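Dihydroorotase (Saccharomyces cerevisiae S288C, PDB 6L0A) catalyses, as a zinc-dependent amidohydrolase, the reversible cyclisation of N-carbamoyl-L-aspartate to (S)-dihydroorotate, the third step of de novo pyrimidine synthesis. Local coordinates at the interface of chains A and B. Numbering follows the deposited sequence. Chains: chain A/B, Dihydroorotase.

The interface of chains A and B. Residues chain A 142, 144, 151-153; chain B 217-219.
B:Asp219 reaches across the subunit boundary with its carboxylate and meets chain A through both oxygens. A hydrogen bond with good geometry runs from the backbone N of A:Val153 to OD1, at 2.8 Å and 155° at the hydrogen. That amide arrives on the syn side of OD1, 18° out of the carboxylate plane. The other oxygen, OD2, is met nearly along its C-O axis by the hydroxyl OG of A:Ser142; their modelled separation of 2.4 Å is too short to support a claim about strength. With CG turned away from its own carbonyl carbon (chi1 -80°), B:Asp219 points its carboxylate at the chain A loop. Donors at both oxygens would probably limit rotation of the carboxylate, though the very short serine contact makes its share of this doubtful; the backbone donor ties the group's position to the course of that loop.

Van der Waals contacts flank this polar pair. CB of A:His152 lies 3.3 Å from OD1 of B:Asp219, while its imidazole ND1 stays 5.1 Å from the same oxygen, too far for a direct bond. Methyl CG2 of A:Val153 packs 3.9 Å from CG1 of B:Ile218, the two side chains crossing at a slant; CG1 of A:Val153 lies against the carboxylate carbon of B:Asp219. On the other flank, NE2 of A:His144 approaches methyl CG2 of B:Thr217 at 3.5 Å, a contact of uncertain detail because the histidine is poorly ordered.

On chain A the residues belong to loops between strand 133-136 and helix 156-170; on chain B they form the start of helix 218-221, with B:Thr217 just before it. The patch is part of a two-fold symmetric interface, so its twin recurs with the chains exchanged, plausibly within the tetramer this enzyme forms.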
ATOM      1  N   SER A 142      -3.358  -6.605  13.059  1.00 25.66           N
ATOM      2  CA  SER A 142      -3.857  -5.236  13.047  1.00 22.75           C
ATOM      3  C   SER A 142      -5.063  -5.085  13.965  1.00 30.05           C
ATOM      4  O   SER A 142      -5.848  -6.017  14.164  1.00 29.32           O
ATOM      5  CB  SER A 142      -4.236  -4.816  11.628  1.00 30.37           C
ATOM      6  OG  SER A 142      -3.078  -4.560  10.842  1.00 24.15           O
ATOM      7  N   HIS A 144      -7.692  -1.540  15.182  1.00 42.58           N
ATOM      8  CA  HIS A 144      -7.943  -0.112  15.040  1.00 46.37           C
ATOM      9  C   HIS A 144      -8.878   0.442  16.107  1.00 56.22           C
ATOM     10  O   HIS A 144      -9.350   1.576  15.977  1.00 58.77           O
ATOM     11  CB  HIS A 144      -8.513   0.185  13.648  1.00 48.02           C
ATOM     12  CG  HIS A 144      -7.564  -0.145  12.538  1.00 43.69           C
ATOM     13  ND1 HIS A 144      -6.224  -0.379  12.761  1.00 41.84           N
ATOM     14  CD2 HIS A 144      -7.754  -0.287  11.206  1.00 43.59           C
ATOM     15  CE1 HIS A 144      -5.630  -0.657  11.616  1.00 33.72           C
ATOM     16  NE2 HIS A 144      -6.535  -0.602  10.653  1.00 44.34           N
ATOM     17  N   ILE A 151      -2.902  -0.641  15.606  1.00 22.36           N
ATOM     18  CA  ILE A 151      -1.833  -1.372  14.930  1.00 22.54           C
ATOM     19  C   ILE A 151      -2.198  -1.501  13.457  1.00 20.19           C
ATOM     20  O   ILE A 151      -3.309  -1.927  13.118  1.00 19.49           O
ATOM     21  CB  ILE A 151      -1.591  -2.750  15.561  1.00 21.50           C
ATOM     22  CG1 ILE A 151      -1.066  -2.587  16.992  1.00 17.90           C
ATOM     23  CG2 ILE A 151      -0.585  -3.561  14.721  1.00 17.49           C
ATOM     24  CD1 ILE A 151      -1.046  -3.885  17.765  1.00 25.60           C
ATOM     25  N   HIS A 152      -1.253  -1.150  12.587  1.00 17.49           N
ATOM     26  CA  HIS A 152      -1.455  -1.153  11.151  1.00 18.98           C
ATOM     27  C   HIS A 152      -0.199  -1.723  10.501  1.00 16.00           C
ATOM     28  O   HIS A 152       0.788  -2.011  11.179  1.00 13.17           O
ATOM     29  CB  HIS A 152      -1.766   0.257  10.647  1.00 16.68           C
ATOM     30  CG  HIS A 152      -0.840   1.306  11.165  1.00 17.76           C
ATOM     31  ND1 HIS A 152       0.410   1.520  10.625  1.00 16.83           N
ATOM     32  CD2 HIS A 152      -0.968   2.193  12.182  1.00 16.17           C
ATOM     33  CE1 HIS A 152       1.010   2.498  11.280  1.00 14.91           C
ATOM     34  NE2 HIS A 152       0.193   2.924  12.231  1.00 18.82           N
ATOM     35  N   VAL A 153      -0.220  -1.879   9.175  1.00 14.62           N
ATOM     36  CA  VAL A 153       0.902  -2.535   8.510  1.00 13.09           C
ATOM     37  C   VAL A 153       2.204  -1.758   8.665  1.00 13.27           C
ATOM     38  O   VAL A 153       3.282  -2.329   8.471  1.00 11.84           O
ATOM     39  CB  VAL A 153       0.604  -2.786   7.006  1.00 15.44           C
ATOM     40  CG1 VAL A 153      -0.525  -3.788   6.841  1.00 18.20           C
ATOM     41  CG2 VAL A 153       0.299  -1.488   6.285  1.00 13.81           C
TER
ATOM     42  N   THR B 217      -8.136   2.759   5.566  1.00 14.30           N
ATOM     43  CA  THR B 217      -6.811   3.035   6.085  1.00 12.07           C
ATOM     44  C   THR B 217      -5.832   2.254   5.217  1.00 13.19           C
ATOM     45  O   THR B 217      -6.241   1.469   4.365  1.00 13.31           O
ATOM     46  CB  THR B 217      -6.726   2.628   7.555  1.00 17.70           C
ATOM     47  OG1 THR B 217      -5.672   3.350   8.190  1.00 33.97           O
ATOM     48  CG2 THR B 217      -6.481   1.166   7.657  1.00 12.65           C
ATOM     49  N   ILE B 218      -4.525   2.453   5.436  1.00 11.99           N
ATOM     50  CA  ILE B 218      -3.523   1.761   4.620  1.00 13.17           C
ATOM     51  C   ILE B 218      -3.722   0.245   4.644  1.00 13.05           C
ATOM     52  O   ILE B 218      -3.464  -0.438   3.647  1.00 13.66           O
ATOM     53  CB  ILE B 218      -2.103   2.154   5.081  1.00 13.22           C
ATOM     54  CG1 ILE B 218      -1.042   1.498   4.194  1.00 16.74           C
ATOM     55  CG2 ILE B 218      -1.891   1.833   6.575  1.00 12.84           C
ATOM     56  CD1 ILE B 218       0.352   2.044   4.415  1.00 17.81           C
ATOM     57  N   ASP B 219      -4.189  -0.307   5.769  1.00 15.84           N
ATOM     58  CA  ASP B 219      -4.403  -1.751   5.841  1.00 15.25           C
ATOM     59  C   ASP B 219      -5.391  -2.234   4.796  1.00 15.91           C
ATOM     60  O   ASP B 219      -5.327  -3.390   4.369  1.00 17.33           O
ATOM     61  CB  ASP B 219      -4.916  -2.154   7.224  1.00 18.11           C
ATOM     62  CG  ASP B 219      -3.820  -2.244   8.236  1.00 24.42           C
ATOM     63  OD1 ASP B 219      -2.831  -1.508   8.100  1.00 18.74           O
ATOM     64  OD2 ASP B 219      -3.962  -3.033   9.187  1.00 34.80           O
TER